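Local coordinates for protein putative NAD(P)H:FMN oxidoreductase (Porphyromonas gingivalis W83, PDB 3GE5) that binds flavin mononucleotide at the interface of a homodimer and probably works as an NAD(P)H-dependent oxidoreductase of the nitroreductase family, at residues 61-66 / 125-130; 69-74 / 109-114; 90-95 / 145-150; 103-108 / 161-166. All coordinates share one frame; numbering follows the deposited sequence. Where two conformers were deposited one is given.

Contact 1 of 4, residues 61-66 / 125-130; sequences RIAPSA and SIAMTY. With FMN (flavin mononucleotide), chain J.
Ile126, on helix 120-137, faces the loop that leaves helix 50-62 and meets it with both branches. Its CG2 lies 3.8 Å from Pro64 CD and touches the methyl of Ala63, while CD1 packs against Pro64 O at 3.6 Å, a carbonyl oxygen buried here without a polar partner. With CG1 beside the backbone N and anti to the carbonyl carbon (chi1 -57°), the longer branch runs past the proline toward the flavin. There CD1 packs against the dimethylbenzene methyl C8M of FMN. The site is the dimer-interface flavin pocket of the nitroreductase fold: Ile126, Ser65 and Ala66 line the dimethylbenzene end, Pro64 CB meets the ribityl chain, and many of the cofactor's hydrogen bonds come from the second subunit. One residue on, Ala127 offers its backbone, the CA lying 3.8 Å from Ala63 CB, which lets helix and loop come close where both side chains are small. A turn after Ile126, Tyr130 lays a ring face under the same alanine: Ala63 CA makes a CH-pi contact 4.1 Å from the ring centroid, 23° off the normal. Pro64 CD meets the phenol end obliquely, 3.6 Å from Tyr130 OH, and Phe34 of the second subunit stacks on this tyrosine.

Contact 2 of 4, residues 69-74 / 109-114; sequences YQPWHF and QRAWKR. With EDO (1,2-ethanediol), chain H; SO4 (sulfate ion), chain E.
An inverse gamma turn centred on Pro71 leads into strand 72-77, and Arg110, from the loop after strand 100-107, clasps it by its carbonyls. The guanidinium comes end-on to Gln70 O. NH1 lies 2.9 Å from Gln70 O but stands above the carbonyl plane, whereas NH2, at 3.2 Å from the same oxygen, lies in that plane on a lone pair. NH2 also makes a weak bond to Trp72 O. A bend in the arginine chain at chi3 (-64°) turns the group back over the turn, and Pro71 CA covers one of its faces. Water 1 extends the grip, accepting from Arg110 NH1 and donating to Tyr69 O at 2.6 Å. Beside this, Pro71 CB packs on Ala111 CB at 3.6 Å. Tyr69 leans on the following residues by its ring edge, CD2 being 3.7 Å from Trp112 N and 4.1 Å from Trp112 CB. Its hydroxyl meets a sulfate that His67 also binds, probably a guest from the crystallisation liquor. NE of Arg110 is held by Asp107 in a salt bridge while NH1 and NH2 hold the turn. The chemistry is thus a cation spent on backbone oxygens: its charge is probably balanced by the aspartate, while its N-H groups probably help to hold the turn that starts the strand.

Contact 3 of 4, residues 90-95 / 145-150; sequences SQQPWF and VCAFDQ. With FMN (flavin mononucleotide), chain C; EDO (1,2-ethanediol), chain I.
Gln92 and Ala147 meet at the polar end of the flavin, where two loops of the nitroreductase fold close on the isoalloxazine ring. Ala147 CB lies 3.7 Å from Gln92 NE2. The carboxamide of Gln92, carried on a chain extended beyond CG (chi2 -178°), accepts from FMN N3 through OE1 at 2.8 Å, an almost straight bond with an angle of 177° at the hydrogen. Trp94 NE1 donates weakly to FMN O2, and to Gln92 OE1 from above the carbonyl plane. From the other loop, Ala147 N gives its hydrogen to FMN O4 at 3.0 Å, and Cys146 N donates to O4 and weakly to N5. The flavin edge is therefore read on both its donor and acceptor positions; donors at O4 and N5 would probably favour electron build-up on the reduced ring. In the next shell, water 2 links the loops: it accepts from Ser90 OG and donates to Gln92 OE1 and to Ala147 O. Ser90 OG in turn accepts from Gln92 N, an ST turn, while a type I turn from Gln92 to Phe95 brings the tryptophan round. Beside FMN O4, Val145 splits its methyls between two aromatic rings. CG1 touches Phe95 CE2 at 4.1 Å, and CG2 comes to the edge of the indole, 3.5 Å from Trp94 CH2.

Contact 4 of 4, residues 103-108 / 161-166; sequences ITLGDH and SHMTPV
Two central strands of the four-stranded antiparallel sheet, 100-107 and 163-172, pair here at the start of the latter. Gly106 and Thr164 form the hydrogen-bonded pair, Gly106 N giving to Thr164 O at 2.8 Å and Thr164 N to Gly106 O at 2.9 Å. Val166 N to Thr104 O continues the pairing on one side, and His108 N to His162 O carries it past the strand end on the other. Leu105 with Pro165 and Asp107 with Met163 are the non-hydrogen-bonded pairs, and their side chains share a face of the sheet. On that face Leu105 sends CD1 to the selenomethionine methyl, Met163 CE, at 3.6 Å, and CD2 to Pro165 CB at 3.8 Å. A bend at chi3 (71°) turns CE of Met163 toward the leucine, while Met163 CG lies over the carboxylate carbon of Asp107. Ile103 lies alongside Pro165, its CG2 against CB, and Cys153 of helix 150-156 packs on both residues. The other face carries Thr164, whose OG1 sits in the plane of the His108 ring at its edge, 3.6 Å from CD2. Asp107 turns its carboxylate to Arg110 in a salt bridge; it also meets His162 by the ring edge, with OD1 3.1 Å from His162 CD2 and the two planes 43° apart.

How the contacts relate
From the N terminus, the exit of helix 50-62 meets helix 120-137 in contact 1, closing a loop that holds the whole of contact 2. Contact 2 joins the start of strand 72-77 to the turn after strand 100-107. Contact 3 begins inside the contact 1 loop and ends beyond it; it crosses contacts 1 and 2, and contact 4 crosses all three. Strand 100-107 links contacts 2 and 4, Pro71 O and His73 O bonding to Asp107 N and Leu105 N. Between contacts 3 and 4, Gln150 NE2 reaches Pro165 O on strand 163-172. The centres of contacts 1 and 3 are about 22 Å apart, each at a different flavin, and all four contacts touch the second subunit.

Contact 1 of 4, residues 61-66 / 125-130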
# COMPACT_ATOMS: atom_id res chain seq x y z
N ARG A 61 11.91 -0.41 3.21
CA ARG A 61 12.39 -0.36 4.58
C ARG A 61 11.73 0.82 5.32
O ARG A 61 11.40 0.71 6.50
CB ARG A 61 13.91 -0.16 4.61
CG ARG A 61 14.53 -0.12 6.02
CD ARG A 61 16.04 0.13 5.91
NE ARG A 61 16.31 1.56 5.71
CZ ARG A 61 16.51 2.46 6.67
NH1 ARG A 61 16.48 2.11 7.93
NH2 ARG A 61 16.75 3.73 6.37
N ILE A 62 11.54 1.95 4.63
CA ILE A 62 11.05 3.16 5.32
C ILE A 62 9.51 3.24 5.38
O ILE A 62 8.94 4.19 5.98
CB ILE A 62 11.68 4.47 4.74
CG1 ILE A 62 11.23 4.71 3.30
CG2 ILE A 62 13.22 4.43 4.96
CD1 ILE A 62 11.59 6.14 2.76
N ALA A 63 8.82 2.27 4.79
CA ALA A 63 7.36 2.28 4.79
C ALA A 63 6.84 2.26 6.25
O ALA A 63 7.45 1.64 7.11
CB ALA A 63 6.80 1.04 4.01
N PRO A 64 5.69 2.86 6.51
CA PRO A 64 5.03 2.69 7.79
C PRO A 64 4.33 1.31 7.92
O PRO A 64 4.08 0.59 6.93
CB PRO A 64 3.96 3.81 7.79
CG PRO A 64 3.63 3.97 6.38
CD PRO A 64 4.90 3.69 5.59
N SER A 65 4.06 0.94 9.17
CA SER A 65 3.41 -0.32 9.54
C SER A 65 2.70 -0.14 10.89
O SER A 65 3.05 0.78 11.69
CB SER A 65 4.47 -1.43 9.61
OG SER A 65 5.50 -1.18 10.55
N ALA A 66 1.76 -1.03 11.20
CA ALA A 66 1.13 -1.00 12.52
C ALA A 66 2.16 -1.13 13.65
O ALA A 66 3.01 -2.04 13.64
CB ALA A 66 0.08 -2.10 12.63
N SER A 125 1.82 -5.02 2.21
CA SER A 125 1.28 -4.31 1.07
C SER A 125 1.67 -2.82 1.04
O SER A 125 1.81 -2.23 -0.04
CB SER A 125 -0.23 -4.51 0.99
OG SER A 125 -0.53 -5.87 0.75
N ILE A 126 1.84 -2.22 2.19
CA ILE A 126 2.36 -0.82 2.21
C ILE A 126 3.81 -0.84 1.69
O ILE A 126 4.19 -0.01 0.83
CB ILE A 126 2.29 -0.20 3.65
CG1 ILE A 126 0.85 -0.23 4.21
CG2 ILE A 126 2.78 1.20 3.62
CD1 ILE A 126 0.73 0.12 5.74
N ALA A 127 4.62 -1.77 2.19
CA ALA A 127 6.01 -1.86 1.75
C ALA A 127 6.07 -2.13 0.21
O ALA A 127 6.85 -1.50 -0.53
CB ALA A 127 6.80 -2.94 2.49
N MSE A 128 5.24 -3.08 -0.25
CA MSE A 128 5.17 -3.40 -1.69
C MSE A 128 4.78 -2.15 -2.50
O MSE A 128 5.34 -1.89 -3.57
CB MSE A 128 4.17 -4.53 -1.95
CG MSE A 128 4.74 -5.91 -1.66
SE MSE A 128 5.89 -6.55 -3.11
CE MSE A 128 4.61 -6.48 -4.58
N THR A 129 3.81 -1.39 -2.00
CA THR A 129 3.34 -0.18 -2.70
C THR A 129 4.50 0.84 -2.80
O THR A 129 4.76 1.41 -3.85
CB THR A 129 2.09 0.44 -2.04
OG1 THR A 129 1.01 -0.50 -2.05
CG2 THR A 129 1.66 1.78 -2.79
N TYR A 130 5.19 1.05 -1.68
CA TYR A 130 6.34 1.96 -1.67
C TYR A 130 7.37 1.49 -2.69
O TYR A 130 7.97 2.31 -3.41
CB TYR A 130 6.97 2.01 -0.27
CG TYR A 130 6.40 3.10 0.62
CD1 TYR A 130 5.04 3.25 0.78
CD2 TYR A 130 7.24 3.97 1.32
CE1 TYR A 130 4.52 4.29 1.55
CE2 TYR A 130 6.73 4.98 2.12
CZ TYR A 130 5.39 5.14 2.22
OH TYR A 130 4.88 6.15 2.99
N1 FMN J . -1.35 4.94 14.70
C2 FMN J . -2.31 5.12 15.67
O2 FMN J . -2.13 6.01 16.50
N3 FMN J . -3.45 4.34 15.73
C4 FMN J . -3.65 3.26 14.88
O4 FMN J . -4.64 2.55 14.96
C4A FMN J . -2.66 3.03 13.90
N5 FMN J . -2.75 1.96 13.05
C5A FMN J . -1.86 1.76 12.05
C6 FMN J . -2.09 0.72 11.12
C7 FMN J . -1.27 0.61 9.99
C7M FMN J . -1.51 -0.54 9.01
C8 FMN J . -0.25 1.52 9.79
C8M FMN J . 0.60 1.47 8.57
C9 FMN J . -0.04 2.55 10.69
C9A FMN J . -0.86 2.69 11.84
N10 FMN J . -0.65 3.71 12.78
C10 FMN J . -1.55 3.89 13.81
C1' FMN J . 0.47 4.71 12.62
C2' FMN J . 1.84 4.06 12.95
O2' FMN J . 2.06 4.03 14.36
C3' FMN J . 2.99 4.75 12.23
O3' FMN J . 2.78 4.72 10.81
C4' FMN J . 4.34 4.11 12.61
O4' FMN J . 4.64 4.29 14.01
C5' FMN J . 5.43 4.72 11.74
O5' FMN J . 5.51 6.12 12.00
P FMN J . 5.42 7.23 10.88
O1P FMN J . 6.64 7.07 10.02
O2P FMN J . 5.35 8.58 11.55
O3P FMN J . 4.11 7.04 10.12

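Contact 2 of 4, residues 69-74 / 109-114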
# COMPACT_ATOMS: atom_id res chain seq x y z
N TYR A 69 6.10 -2.05 13.68
CA TYR A 69 6.73 -3.37 13.88
C TYR A 69 7.49 -3.87 12.64
O TYR A 69 8.32 -4.77 12.75
CB TYR A 69 5.72 -4.44 14.31
CG TYR A 69 5.11 -4.27 15.70
CD1 TYR A 69 5.80 -3.58 16.75
CD2 TYR A 69 3.87 -4.82 16.02
CE1 TYR A 69 5.26 -3.47 18.03
CE2 TYR A 69 3.32 -4.68 17.32
CZ TYR A 69 3.99 -4.01 18.30
OH TYR A 69 3.50 -3.85 19.59
N GLN A 70 7.20 -3.30 11.46
CA GLN A 70 7.93 -3.67 10.24
C GLN A 70 7.99 -5.19 10.07
O GLN A 70 9.08 -5.75 9.91
CB GLN A 70 9.34 -3.08 10.27
CG GLN A 70 9.40 -1.54 10.47
CD GLN A 70 10.71 -1.11 11.11
OE1 GLN A 70 11.78 -1.22 10.48
NE2 GLN A 70 10.66 -0.67 12.38
N PRO A 71 6.82 -5.88 10.01
CA PRO A 71 6.78 -7.34 10.04
C PRO A 71 7.03 -7.97 8.65
O PRO A 71 6.36 -8.91 8.24
CB PRO A 71 5.37 -7.64 10.54
CG PRO A 71 4.58 -6.55 9.88
CD PRO A 71 5.45 -5.32 9.94
N TRP A 72 8.04 -7.45 7.95
CA TRP A 72 8.38 -7.85 6.60
C TRP A 72 9.83 -8.24 6.51
O TRP A 72 10.64 -7.92 7.40
CB TRP A 72 8.09 -6.70 5.61
CG TRP A 72 8.59 -5.34 6.01
CD1 TRP A 72 9.87 -4.96 6.23
CD2 TRP A 72 7.78 -4.17 6.20
NE1 TRP A 72 9.92 -3.62 6.60
CE2 TRP A 72 8.65 -3.11 6.55
CE3 TRP A 72 6.40 -3.92 6.10
CZ2 TRP A 72 8.18 -1.81 6.82
CZ3 TRP A 72 5.94 -2.62 6.36
CH2 TRP A 72 6.82 -1.60 6.72
N HIS A 73 10.15 -8.95 5.45
CA HIS A 73 11.50 -9.28 5.06
C HIS A 73 11.52 -9.37 3.56
O HIS A 73 10.59 -9.94 2.97
CB HIS A 73 12.04 -10.58 5.67
CG HIS A 73 13.53 -10.72 5.59
ND1 HIS A 73 14.38 -10.12 6.49
CD2 HIS A 73 14.31 -11.36 4.69
CE1 HIS A 73 15.64 -10.42 6.16
NE2 HIS A 73 15.62 -11.16 5.07
N PHE A 74 12.53 -8.76 2.94
CA PHE A 74 12.59 -8.71 1.47
C PHE A 74 13.65 -9.68 0.96
O PHE A 74 14.86 -9.52 1.23
CB PHE A 74 12.89 -7.28 0.99
CG PHE A 74 12.01 -6.25 1.64
CD1 PHE A 74 10.63 -6.31 1.53
CD2 PHE A 74 12.58 -5.23 2.38
CE1 PHE A 74 9.84 -5.33 2.13
CE2 PHE A 74 11.80 -4.25 3.00
CZ PHE A 74 10.42 -4.32 2.89
N GLN A 109 4.73 -13.72 13.47
CA GLN A 109 5.14 -13.56 14.87
C GLN A 109 5.45 -12.10 15.24
O GLN A 109 5.52 -11.76 16.42
CB GLN A 109 6.35 -14.43 15.18
CG GLN A 109 6.13 -15.89 15.19
CD GLN A 109 7.47 -16.67 15.43
OE1 GLN A 109 8.61 -16.12 15.42
NE2 GLN A 109 7.32 -17.92 15.58
N ARG A 110 5.68 -11.23 14.24
CA ARG A 110 6.05 -9.84 14.48
C ARG A 110 4.96 -8.83 14.18
O ARG A 110 5.08 -7.69 14.61
CB ARG A 110 7.34 -9.48 13.72
CG ARG A 110 8.49 -10.35 14.16
CD ARG A 110 9.85 -9.82 13.80
NE ARG A 110 10.01 -9.78 12.35
CZ ARG A 110 9.92 -8.68 11.61
NH1 ARG A 110 9.67 -7.50 12.19
NH2 ARG A 110 10.07 -8.77 10.29
N ALA A 111 3.94 -9.23 13.42
CA ALA A 111 2.87 -8.35 13.00
C ALA A 111 1.83 -8.12 14.11
O ALA A 111 1.50 -9.04 14.86
CB ALA A 111 2.17 -8.93 11.73
N TRP A 112 1.37 -6.86 14.22
CA TRP A 112 0.31 -6.48 15.13
C TRP A 112 -0.92 -7.36 14.98
O TRP A 112 -1.33 -7.66 13.83
CB TRP A 112 -0.02 -5.00 14.90
CG TRP A 112 -1.10 -4.49 15.80
CD1 TRP A 112 -1.04 -4.35 17.16
CD2 TRP A 112 -2.40 -4.01 15.41
NE1 TRP A 112 -2.23 -3.88 17.63
CE2 TRP A 112 -3.08 -3.64 16.58
CE3 TRP A 112 -3.07 -3.91 14.17
CZ2 TRP A 112 -4.39 -3.15 16.56
CZ3 TRP A 112 -4.36 -3.40 14.16
CH2 TRP A 112 -5.00 -3.03 15.35
N LYS A 113 -1.53 -7.73 16.11
CA LYS A 113 -2.74 -8.61 16.10
C LYS A 113 -4.00 -7.77 16.11
O LYS A 113 -4.08 -6.75 16.82
CB LYS A 113 -2.80 -9.51 17.33
CG LYS A 113 -1.51 -10.29 17.65
CD LYS A 113 -1.02 -11.08 16.48
CE LYS A 113 0.08 -11.99 16.94
NZ LYS A 113 0.95 -12.48 15.80
N ARG A 114 -4.99 -8.21 15.33
CA ARG A 114 -6.33 -7.69 15.41
C ARG A 114 -7.32 -8.82 15.20
O ARG A 114 -7.21 -9.60 14.24
CB ARG A 114 -6.58 -6.57 14.38
CG ARG A 114 -7.98 -5.96 14.47
CD ARG A 114 -8.09 -4.71 13.65
NE ARG A 114 -8.01 -5.02 12.22
CZ ARG A 114 -8.23 -4.13 11.25
NH1 ARG A 114 -8.56 -2.88 11.52
NH2 ARG A 114 -8.14 -4.52 9.99
C1 EDO H . -6.95 -8.62 10.86
O1 EDO H . -8.03 -7.92 11.54
C2 EDO H . -6.30 -7.76 9.80
O2 EDO H . -7.27 -7.14 8.93
S SO4 E . 4.99 -1.15 21.23
O1 SO4 E . 4.12 -0.52 20.24
O2 SO4 E . 6.37 -0.78 20.89
O3 SO4 E . 4.86 -2.56 21.13
O4 SO4 E . 4.62 -0.67 22.57
O HOH W 1 9.13 -6.29 14.74

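Contact 3 of 4, residues 90-95 / 145-150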
# COMPACT_ATOMS: atom_id res chain seq x y z
N SER A 90 4.93 -20.02 -10.58
CA SER A 90 3.93 -19.35 -11.41
C SER A 90 3.57 -20.15 -12.65
O SER A 90 4.43 -20.79 -13.26
CB SER A 90 4.43 -17.96 -11.84
OG SER A 90 3.53 -17.34 -12.75
N GLN A 91 2.30 -20.05 -13.04
CA GLN A 91 1.81 -20.57 -14.31
C GLN A 91 1.49 -19.47 -15.33
O GLN A 91 0.98 -19.76 -16.42
CB GLN A 91 0.56 -21.41 -14.05
CG GLN A 91 0.81 -22.58 -13.08
CD GLN A 91 1.90 -23.50 -13.56
OE1 GLN A 91 2.06 -23.72 -14.77
NE2 GLN A 91 2.66 -24.04 -12.63
N GLN A 92 1.79 -18.22 -15.00
CA GLN A 92 1.56 -17.12 -15.93
C GLN A 92 2.75 -17.03 -16.87
O GLN A 92 3.88 -16.88 -16.42
CB GLN A 92 1.36 -15.82 -15.17
CG GLN A 92 0.09 -15.86 -14.30
CD GLN A 92 -0.20 -14.58 -13.55
OE1 GLN A 92 0.69 -13.82 -13.21
NE2 GLN A 92 -1.48 -14.40 -13.20
N PRO A 93 2.51 -17.18 -18.18
CA PRO A 93 3.65 -17.22 -19.10
C PRO A 93 4.67 -16.06 -19.04
O PRO A 93 5.86 -16.28 -19.24
CB PRO A 93 2.97 -17.27 -20.49
CG PRO A 93 1.67 -17.93 -20.21
CD PRO A 93 1.23 -17.43 -18.88
N TRP A 94 4.23 -14.84 -18.75
CA TRP A 94 5.14 -13.70 -18.69
C TRP A 94 6.12 -13.76 -17.52
O TRP A 94 7.21 -13.22 -17.58
CB TRP A 94 4.36 -12.38 -18.63
CG TRP A 94 3.70 -12.15 -17.31
CD1 TRP A 94 2.44 -12.55 -16.96
CD2 TRP A 94 4.26 -11.51 -16.16
NE1 TRP A 94 2.19 -12.22 -15.67
CE2 TRP A 94 3.27 -11.56 -15.15
CE3 TRP A 94 5.51 -10.91 -15.87
CZ2 TRP A 94 3.49 -11.04 -13.87
CZ3 TRP A 94 5.70 -10.36 -14.60
CH2 TRP A 94 4.69 -10.45 -13.62
N PHE A 95 5.72 -14.42 -16.43
CA PHE A 95 6.44 -14.32 -15.15
C PHE A 95 7.93 -14.64 -15.19
O PHE A 95 8.75 -13.91 -14.61
CB PHE A 95 5.72 -15.19 -14.11
CG PHE A 95 6.37 -15.18 -12.74
CD1 PHE A 95 7.34 -16.11 -12.40
CD2 PHE A 95 5.98 -14.25 -11.77
CE1 PHE A 95 7.91 -16.10 -11.14
CE2 PHE A 95 6.57 -14.24 -10.50
CZ PHE A 95 7.51 -15.19 -10.18
N VAL A 145 2.78 -9.23 -8.05
CA VAL A 145 2.36 -10.64 -8.28
C VAL A 145 1.89 -11.32 -6.97
O VAL A 145 2.63 -11.39 -5.98
CB VAL A 145 3.48 -11.51 -8.92
CG1 VAL A 145 2.99 -12.92 -9.13
CG2 VAL A 145 3.97 -10.84 -10.25
N CYS A 146 0.65 -11.80 -6.98
CA CYS A 146 0.10 -12.66 -5.90
C CYS A 146 -0.34 -14.02 -6.41
O CYS A 146 -0.56 -14.93 -5.60
CB CYS A 146 -1.05 -11.96 -5.24
SG CYS A 146 -0.54 -10.55 -4.20
N ALA A 147 -0.41 -14.21 -7.75
CA ALA A 147 -0.79 -15.51 -8.30
C ALA A 147 0.45 -16.42 -8.39
O ALA A 147 1.04 -16.54 -9.45
CB ALA A 147 -1.50 -15.37 -9.67
N PHE A 148 0.80 -17.05 -7.27
CA PHE A 148 1.91 -17.99 -7.21
C PHE A 148 1.68 -18.98 -6.09
O PHE A 148 0.89 -18.74 -5.21
CB PHE A 148 3.27 -17.30 -7.06
CG PHE A 148 3.48 -16.56 -5.76
CD1 PHE A 148 3.08 -15.24 -5.61
CD2 PHE A 148 4.18 -17.17 -4.70
CE1 PHE A 148 3.23 -14.57 -4.40
CE2 PHE A 148 4.38 -16.49 -3.52
CZ PHE A 148 3.90 -15.18 -3.37
N ASP A 149 2.38 -20.11 -6.18
CA ASP A 149 2.23 -21.22 -5.23
C ASP A 149 3.07 -20.86 -3.99
O ASP A 149 4.29 -20.99 -3.97
CB ASP A 149 2.70 -22.53 -5.89
CG ASP A 149 2.52 -23.74 -5.00
OD1 ASP A 149 2.45 -23.55 -3.75
OD2 ASP A 149 2.49 -24.87 -5.56
N GLN A 150 2.41 -20.32 -2.98
CA GLN A 150 3.14 -19.81 -1.80
C GLN A 150 3.87 -20.91 -1.03
O GLN A 150 5.02 -20.74 -0.59
CB GLN A 150 2.15 -19.10 -0.88
CG GLN A 150 1.58 -17.81 -1.43
CD GLN A 150 0.42 -17.35 -0.59
OE1 GLN A 150 -0.67 -17.95 -0.66
NE2 GLN A 150 0.65 -16.31 0.24
N1 FMN C . -0.82 -9.13 -12.60
C2 FMN C . -0.40 -10.36 -13.04
O2 FMN C . -0.15 -10.54 -14.24
N3 FMN C . -0.25 -11.42 -12.17
C4 FMN C . -0.53 -11.31 -10.81
O4 FMN C . -0.41 -12.30 -10.03
C4A FMN C . -0.96 -10.06 -10.36
N5 FMN C . -1.28 -9.93 -9.02
C5A FMN C . -1.57 -8.69 -8.53
C6 FMN C . -1.78 -8.57 -7.15
C7 FMN C . -2.04 -7.31 -6.63
C7M FMN C . -2.30 -7.13 -5.16
C8 FMN C . -2.08 -6.19 -7.46
C8M FMN C . -2.34 -4.83 -6.91
C9 FMN C . -1.91 -6.33 -8.82
C9A FMN C . -1.64 -7.56 -9.38
N10 FMN C . -1.45 -7.73 -10.78
C10 FMN C . -1.09 -8.97 -11.25
C1' FMN C . -1.37 -6.53 -11.69
C2' FMN C . -2.80 -6.08 -11.97
O2' FMN C . -3.35 -6.87 -13.01
C3' FMN C . -2.87 -4.59 -12.32
O3' FMN C . -2.28 -3.82 -11.27
C4' FMN C . -4.30 -4.10 -12.63
O4' FMN C . -4.87 -4.74 -13.78
C5' FMN C . -4.37 -2.59 -12.86
O5' FMN C . -3.56 -2.26 -13.98
P FMN C . -2.45 -1.15 -13.86
O1P FMN C . -1.48 -1.68 -12.81
O2P FMN C . -3.08 0.16 -13.43
O3P FMN C . -1.75 -1.14 -15.20
C1 EDO I . 0.84 -13.46 -20.46
O1 EDO I . 1.50 -14.27 -19.52
C2 EDO I . 1.48 -13.63 -21.84
O2 EDO I . 2.88 -13.38 -21.76
O HOH W 2 2.38 -15.25 -11.58
O HOH W 3 0.41 -18.52 -11.35

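Contact 4 of 4, residues 103-108 / 161-166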
# COMPACT_ATOMS: atom_id res chain seq x y z
N ILE A 103 10.67 -10.81 -3.30
CA ILE A 103 9.65 -11.62 -2.60
C ILE A 103 9.45 -10.99 -1.24
O ILE A 103 10.38 -10.99 -0.42
CB ILE A 103 10.07 -13.09 -2.42
CG1 ILE A 103 10.57 -13.68 -3.75
CG2 ILE A 103 8.90 -13.91 -1.80
CD1 ILE A 103 11.06 -15.10 -3.74
N THR A 104 8.26 -10.46 -0.99
CA THR A 104 7.98 -9.83 0.30
C THR A 104 7.34 -10.85 1.23
O THR A 104 6.24 -11.33 0.99
CB THR A 104 7.11 -8.59 0.14
OG1 THR A 104 7.78 -7.69 -0.74
CG2 THR A 104 6.84 -7.89 1.49
N LEU A 105 8.08 -11.14 2.30
CA LEU A 105 7.70 -12.07 3.30
C LEU A 105 7.06 -11.33 4.45
O LEU A 105 7.56 -10.27 4.87
CB LEU A 105 8.93 -12.80 3.85
CG LEU A 105 9.89 -13.41 2.82
CD1 LEU A 105 11.01 -14.17 3.50
CD2 LEU A 105 9.08 -14.34 1.84
N GLY A 106 5.96 -11.88 4.96
CA GLY A 106 5.30 -11.30 6.13
C GLY A 106 5.52 -12.21 7.32
O GLY A 106 5.37 -13.44 7.21
N ASP A 107 5.90 -11.63 8.45
CA ASP A 107 6.25 -12.39 9.65
C ASP A 107 5.07 -12.36 10.65
O ASP A 107 4.86 -11.35 11.32
CB ASP A 107 7.53 -11.85 10.26
CG ASP A 107 8.08 -12.72 11.36
OD1 ASP A 107 7.29 -13.40 12.06
OD2 ASP A 107 9.30 -12.69 11.53
N HIS A 108 4.31 -13.45 10.73
CA HIS A 108 3.16 -13.46 11.61
C HIS A 108 3.53 -13.28 13.09
O HIS A 108 2.77 -12.68 13.86
CB HIS A 108 2.29 -14.67 11.35
CG HIS A 108 1.50 -14.56 10.08
ND1 HIS A 108 0.41 -13.73 9.97
CD2 HIS A 108 1.67 -15.13 8.86
CE1 HIS A 108 -0.08 -13.82 8.74
NE2 HIS A 108 0.67 -14.66 8.05
N SER A 161 8.01 -21.49 8.89
CA SER A 161 6.55 -21.62 8.89
C SER A 161 5.84 -20.32 9.26
O SER A 161 4.84 -19.98 8.66
CB SER A 161 6.10 -22.72 9.87
OG SER A 161 6.53 -23.99 9.41
N HIS A 162 6.42 -19.59 10.21
CA HIS A 162 5.81 -18.37 10.73
C HIS A 162 5.91 -17.16 9.80
O HIS A 162 5.37 -16.08 10.10
CB HIS A 162 6.37 -18.08 12.13
CG HIS A 162 7.79 -17.60 12.13
ND1 HIS A 162 8.87 -18.44 12.25
CD2 HIS A 162 8.29 -16.35 12.00
CE1 HIS A 162 9.98 -17.73 12.20
NE2 HIS A 162 9.66 -16.46 12.04
N MSE A 163 6.57 -17.32 8.67
CA MSE A 163 6.65 -16.29 7.65
C MSE A 163 5.94 -16.78 6.37
O MSE A 163 5.99 -17.95 6.04
CB MSE A 163 8.11 -15.92 7.41
CG MSE A 163 8.78 -15.29 8.61
SE MSE A 163 10.73 -15.32 8.44
CE MSE A 163 10.90 -14.04 7.08
N THR A 164 5.25 -15.88 5.69
CA THR A 164 4.51 -16.21 4.49
C THR A 164 4.98 -15.31 3.35
O THR A 164 5.07 -14.10 3.52
CB THR A 164 2.99 -15.98 4.68
OG1 THR A 164 2.50 -16.82 5.75
CG2 THR A 164 2.23 -16.33 3.35
N PRO A 165 5.32 -15.91 2.18
CA PRO A 165 5.55 -15.03 1.02
C PRO A 165 4.20 -14.48 0.53
O PRO A 165 3.36 -15.26 0.06
CB PRO A 165 6.18 -15.97 -0.00
CG PRO A 165 5.67 -17.34 0.36
CD PRO A 165 5.47 -17.35 1.85
N VAL A 166 3.95 -13.19 0.72
CA VAL A 166 2.60 -12.61 0.46
C VAL A 166 2.45 -12.13 -1.00
O VAL A 166 1.45 -12.39 -1.67
CB VAL A 166 2.31 -11.44 1.43
CG1 VAL A 166 0.92 -10.85 1.18
CG2 VAL A 166 2.47 -11.90 2.92